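Local coordinates for AT-rich DNA-binding protein (Thermus thermophilus, PDB 2DT5), which represses transcription as a homodimeric, NAD-binding winged-helix protein of the Rex family, modulating gene expression in response to the cellular NADH/NAD(+) redox state, at the interface of chains A and B. Coordinates in Å, arbitrary orientation; residue numbers count along the deposited sequence, not the author numbering. Chains: chain A/B, AT-rich DNA-binding protein.

Contact 1: the interface of chains A and B. Residues chain A 189, 193-194; chain B 77, 83, 101, 105, 143, 169.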
loop_
_atom_site.group_PDB
_atom_site.type_symbol
_atom_site.label_atom_id
_atom_site.label_comp_id
_atom_site.label_asym_id
_atom_site.label_seq_id
_atom_site.Cartn_x
_atom_site.Cartn_y
_atom_site.Cartn_z
ATOM N N PHE A 189 -3.368 2.371 4.399
ATOM C CA PHE A 189 -4.133 2.891 3.280
ATOM C C PHE A 189 -4.156 4.421 3.317
ATOM O O PHE A 189 -4.839 5.043 2.519
ATOM C CB PHE A 189 -5.569 2.356 3.340
ATOM C CG PHE A 189 -6.249 2.626 4.641
ATOM C CD1 PHE A 189 -6.846 3.860 4.885
ATOM C CD2 PHE A 189 -6.216 1.682 5.665
ATOM C CE1 PHE A 189 -7.397 4.157 6.135
ATOM C CE2 PHE A 189 -6.757 1.966 6.910
ATOM C CZ PHE A 189 -7.350 3.207 7.149
ATOM N N LEU A 193 -5.828 7.236 0.753
ATOM C CA LEU A 193 -6.813 8.212 1.201
ATOM C C LEU A 193 -6.370 9.614 0.830
ATOM O O LEU A 193 -7.189 10.465 0.482
ATOM C CB LEU A 193 -6.966 8.169 2.716
ATOM C CG LEU A 193 -8.210 7.542 3.309
ATOM C CD1 LEU A 193 -8.158 7.783 4.820
ATOM C CD2 LEU A 193 -9.478 8.165 2.689
ATOM N N THR A 194 -5.069 9.852 0.936
ATOM C CA THR A 194 -4.517 11.158 0.632
ATOM C C THR A 194 -4.564 11.422 -0.867
ATOM O O THR A 194 -4.892 12.542 -1.280
ATOM C CB THR A 194 -3.093 11.268 1.188
ATOM O OG1 THR A 194 -3.151 11.051 2.605
ATOM C CG2 THR A 194 -2.508 12.669 0.934
ATOM N N LEU B 77 -4.914 17.858 3.369
ATOM C CA LEU B 77 -4.905 17.338 4.731
ATOM C C LEU B 77 -5.258 18.379 5.791
ATOM O O LEU B 77 -5.590 18.037 6.932
ATOM C CB LEU B 77 -3.544 16.713 5.013
ATOM C CG LEU B 77 -3.251 15.510 4.099
ATOM C CD1 LEU B 77 -1.779 15.096 4.204
ATOM C CD2 LEU B 77 -4.160 14.351 4.480
ATOM N N LEU B 83 -15.834 10.643 6.225
ATOM C CA LEU B 83 -15.770 9.327 5.593
ATOM C C LEU B 83 -16.875 8.394 6.076
ATOM O O LEU B 83 -17.559 8.662 7.065
ATOM C CB LEU B 83 -14.431 8.585 5.867
ATOM C CG LEU B 83 -13.072 9.289 5.895
ATOM C CD1 LEU B 83 -11.970 8.246 5.990
ATOM C CD2 LEU B 83 -12.880 10.166 4.679
ATOM N N PHE B 101 -6.459 7.294 11.623
ATOM C CA PHE B 101 -7.045 8.166 10.610
ATOM C C PHE B 101 -6.562 9.607 10.754
ATOM O O PHE B 101 -6.387 10.310 9.761
ATOM C CB PHE B 101 -8.578 8.141 10.672
ATOM C CG PHE B 101 -9.193 6.917 10.027
ATOM C CD1 PHE B 101 -9.586 5.828 10.796
ATOM C CD2 PHE B 101 -9.375 6.861 8.650
ATOM C CE1 PHE B 101 -10.155 4.693 10.208
ATOM C CE2 PHE B 101 -9.941 5.731 8.049
ATOM C CZ PHE B 101 -10.334 4.641 8.835
ATOM N N PHE B 105 -9.218 12.933 8.445
ATOM C CA PHE B 105 -10.289 12.024 8.037
ATOM C C PHE B 105 -11.146 11.608 9.213
ATOM O O PHE B 105 -10.659 10.997 10.159
ATOM C CB PHE B 105 -9.673 10.794 7.383
ATOM C CG PHE B 105 -8.710 11.128 6.292
ATOM C CD1 PHE B 105 -7.346 10.971 6.483
ATOM C CD2 PHE B 105 -9.164 11.644 5.084
ATOM C CE1 PHE B 105 -6.447 11.319 5.498
ATOM C CE2 PHE B 105 -8.264 11.998 4.079
ATOM C CZ PHE B 105 -6.906 11.838 4.284
ATOM N N ILE B 143 -15.860 10.831 1.200
ATOM C CA ILE B 143 -15.107 9.624 0.852
ATOM C C ILE B 143 -15.692 8.335 1.451
ATOM O O ILE B 143 -16.031 8.289 2.628
ATOM C CB ILE B 143 -13.633 9.784 1.327
ATOM C CG1 ILE B 143 -12.985 10.945 0.560
ATOM C CG2 ILE B 143 -12.860 8.469 1.172
ATOM C CD1 ILE B 143 -11.543 11.258 0.963
ATOM N N LEU B 169 -12.389 4.713 -1.663
ATOM C CA LEU B 169 -11.192 3.960 -1.364
ATOM C C LEU B 169 -11.701 2.523 -1.432
ATOM O O LEU B 169 -12.350 2.024 -0.509
ATOM C CB LEU B 169 -10.612 4.276 0.009
ATOM C CG LEU B 169 -9.227 3.722 0.342
ATOM C CD1 LEU B 169 -8.193 4.331 -0.595
ATOM C CD2 LEU B 169 -8.864 3.992 1.803
#

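Contact 2: the interface of chains A and B. Residues chain A 205, 207, 210; chain B 7-8, 48, 51-52.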
loop_
_atom_site.group_PDB
_atom_site.type_symbol
_atom_site.label_atom_id
_atom_site.label_comp_id
_atom_site.label_asym_id
_atom_site.label_seq_id
_atom_site.Cartn_x
_atom_site.Cartn_y
_atom_site.Cartn_z
ATOM N N TRP A 205 -6.577 17.300 -12.717
ATOM C CA TRP A 205 -5.122 17.277 -12.714
ATOM C C TRP A 205 -4.580 15.894 -13.052
ATOM O O TRP A 205 -5.149 14.868 -12.658
ATOM C CB TRP A 205 -4.600 17.707 -11.353
ATOM C CG TRP A 205 -3.128 17.938 -11.326
ATOM C CD1 TRP A 205 -2.475 19.105 -11.615
ATOM C CD2 TRP A 205 -2.117 16.986 -10.974
ATOM N NE1 TRP A 205 -1.117 18.942 -11.446
ATOM C CE2 TRP A 205 -0.872 17.654 -11.044
ATOM C CE3 TRP A 205 -2.143 15.638 -10.584
ATOM C CZ2 TRP A 205 0.342 17.014 -10.762
ATOM C CZ3 TRP A 205 -0.929 15.004 -10.302
ATOM C CH2 TRP A 205 0.291 15.698 -10.384
ATOM N N GLU A 207 -0.483 14.064 -13.672
ATOM C CA GLU A 207 0.927 14.377 -13.473
ATOM C C GLU A 207 1.690 14.767 -14.742
ATOM O O GLU A 207 2.762 15.385 -14.656
ATOM C CB GLU A 207 1.630 13.230 -12.748
ATOM C CG GLU A 207 1.935 12.014 -13.606
ATOM C CD GLU A 207 2.477 10.861 -12.781
ATOM O OE1 GLU A 207 3.149 11.120 -11.756
ATOM O OE2 GLU A 207 2.239 9.697 -13.163
ATOM N N MET A 210 2.992 18.122 -15.212
ATOM C CA MET A 210 4.266 18.506 -14.600
ATOM C C MET A 210 5.412 18.467 -15.612
ATOM O O MET A 210 6.482 19.036 -15.376
ATOM C CB MET A 210 4.606 17.576 -13.430
ATOM C CG MET A 210 3.680 17.725 -12.225
ATOM S SD MET A 210 4.105 16.567 -10.918
ATOM C CE MET A 210 5.410 17.474 -10.016
ATOM N N ALA B 7 3.386 11.204 -8.771
ATOM C CA ALA B 7 3.725 12.510 -8.220
ATOM C C ALA B 7 3.114 12.751 -6.859
ATOM O O ALA B 7 3.812 13.181 -5.940
ATOM C CB ALA B 7 3.309 13.636 -9.189
ATOM N N ILE B 8 1.816 12.478 -6.709
ATOM C CA ILE B 8 1.188 12.699 -5.412
ATOM C C ILE B 8 1.752 11.748 -4.352
ATOM O O ILE B 8 1.880 12.118 -3.179
ATOM C CB ILE B 8 -0.345 12.572 -5.487
ATOM C CG1 ILE B 8 -0.884 13.447 -6.623
ATOM C CG2 ILE B 8 -0.957 13.058 -4.179
ATOM C CD1 ILE B 8 -0.480 14.929 -6.500
ATOM N N ASP B 48 9.578 18.709 -8.251
ATOM C CA ASP B 48 8.268 18.501 -7.631
ATOM C C ASP B 48 7.810 19.673 -6.768
ATOM O O ASP B 48 6.681 20.170 -6.916
ATOM C CB ASP B 48 8.260 17.254 -6.744
ATOM C CG ASP B 48 8.220 15.961 -7.530
ATOM O OD1 ASP B 48 7.955 15.993 -8.755
ATOM O OD2 ASP B 48 8.449 14.897 -6.898
ATOM N N TYR B 51 7.132 22.872 -8.910
ATOM C CA TYR B 51 5.836 22.785 -9.569
ATOM C C TYR B 51 4.692 23.123 -8.623
ATOM O O TYR B 51 3.799 23.869 -8.983
ATOM C CB TYR B 51 5.590 21.392 -10.140
ATOM C CG TYR B 51 4.237 21.250 -10.819
ATOM C CD1 TYR B 51 4.058 21.653 -12.140
ATOM C CD2 TYR B 51 3.139 20.710 -10.143
ATOM C CE1 TYR B 51 2.830 21.523 -12.786
ATOM C CE2 TYR B 51 1.891 20.576 -10.785
ATOM C CZ TYR B 51 1.753 20.987 -12.110
ATOM O OH TYR B 51 0.550 20.882 -12.766
ATOM N N PHE B 52 4.727 22.583 -7.409
ATOM C CA PHE B 52 3.659 22.855 -6.454
ATOM C C PHE B 52 3.844 24.107 -5.603
ATOM O O PHE B 52 3.129 24.304 -4.629
ATOM C CB PHE B 52 3.406 21.622 -5.567
ATOM C CG PHE B 52 2.794 20.457 -6.302
ATOM C CD1 PHE B 52 3.594 19.458 -6.843
ATOM C CD2 PHE B 52 1.418 20.394 -6.508
ATOM C CE1 PHE B 52 3.034 18.419 -7.590
ATOM C CE2 PHE B 52 0.854 19.358 -7.252
ATOM C CZ PHE B 52 1.665 18.374 -7.794
#

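Contact 1: the interface of chains A and B
A:Leu193, on the helix 190-201 of one subunit, packs its branched end against an apolar surface of the Rossmann domain of the other, and its two methyls divide the work. CD1 lies over one face of the B:Phe105 ring, displaced toward the rim, 3.7 Å from the ring centroid in a CH-pi contact; the two side chains approach from opposite directions. CD2, the other branch, meets the CG2 methyl of B:Ile143 at 3.7 Å. B:Leu83 CD1 touches both methyls, 4.0 Å from A:Leu193 CD1.

Aromatic packing adds a second element. The CE1 and CZ rim of A:Phe189 rests against the outer end of B:Phe101, with A:Phe189 CE1 3.6 Å from B:Phe101 CE2 and the side chains crossing at about a right angle. B:Leu169, its CG anti to the backbone N (chi1 -170°), sends CD2 into the angle between A:Phe189 CD1, at 3.7 Å, and A:Leu193 CG.

At the margin, A:Thr194 meets B:Leu77 through its hydroxyl OG1, 3.9 Å from the methyl CD2, a looser van der Waals contact.

Strands 81-86, 105-112, 143-146 and 167-170 all contribute to the receiving surface. Packing of the helix and the preceding A:Phe189 against these strands and adjoining loops helps hold the subunits of the homodimer together, and because A:Phe189 also belongs to an NAD pocket, the patch may help couple cofactor binding to subunit arrangement.

Contact 2: the interface of chains A and B
This is a mixed aromatic and polar interface of the homodimer, in which the C-terminal segment of one subunit packs against the N-terminal DNA-binding domain of its partner, on the helix-turn-helix region. It probably helps fix where that domain sits in the dimer.

Two hydrogen bonds flank the patch. The indole NE1 of A:Trp205 donates to the phenolic OH of B:Tyr51 at 2.9 Å, with 151° at the hydrogen and the oxygen tilted a little from the indole plane. At the opposite border, the backbone N of B:Ala7 donates to the carboxylate OE1 of A:Glu207 at 3.0 Å, reaching it on the syn side but 29° out of the carboxylate plane. B:Ala7 begins helix 7-23, so the carboxylate caps a helix N-terminus, where the helix dipole would probably favour its negative charge.

Between these bonds the indole is held largely by its rim. With CG anti to the backbone N (chi1 -170°), the indole swings toward chain B and its benzo edge brings CZ2 to 3.5 Å from B:Phe52 CZ, while CZ3 meets the end methyl CD1 of B:Ile8. The methyl of B:Ala7 lies at the same edge, in the indole plane.

A:Met210 runs through the middle. Its SD packs on B:Ala7 CB at 3.5 Å, and the bend at chi3 turns the methyl CE toward B:Phe52 CE1 and the B:Asp48 carboxylate. Nearer the backbone, A:Met210 CG sits over the centre of the B:Tyr51 ring, 3.5 Å from its centroid, in a CH-pi contact.

Contact 1 and contact 2 have C-alpha centres about 20 Å apart and share no residue. On chain A they follow closely in sequence: helix 190-201 carries most of contact 1, and the chain beyond it leads to the 3-10 helix 207-210 of contact 2. On chain B they touch different domains, the Rossmann domain in contact 1 and the winged-helix domain in contact 2. One C-terminal stretch thus spans both domains of the partner, and the two-fold axis repeats the arrangement. Such bridging could let changes in the cofactor-binding domains be passed to the DNA-binding domains.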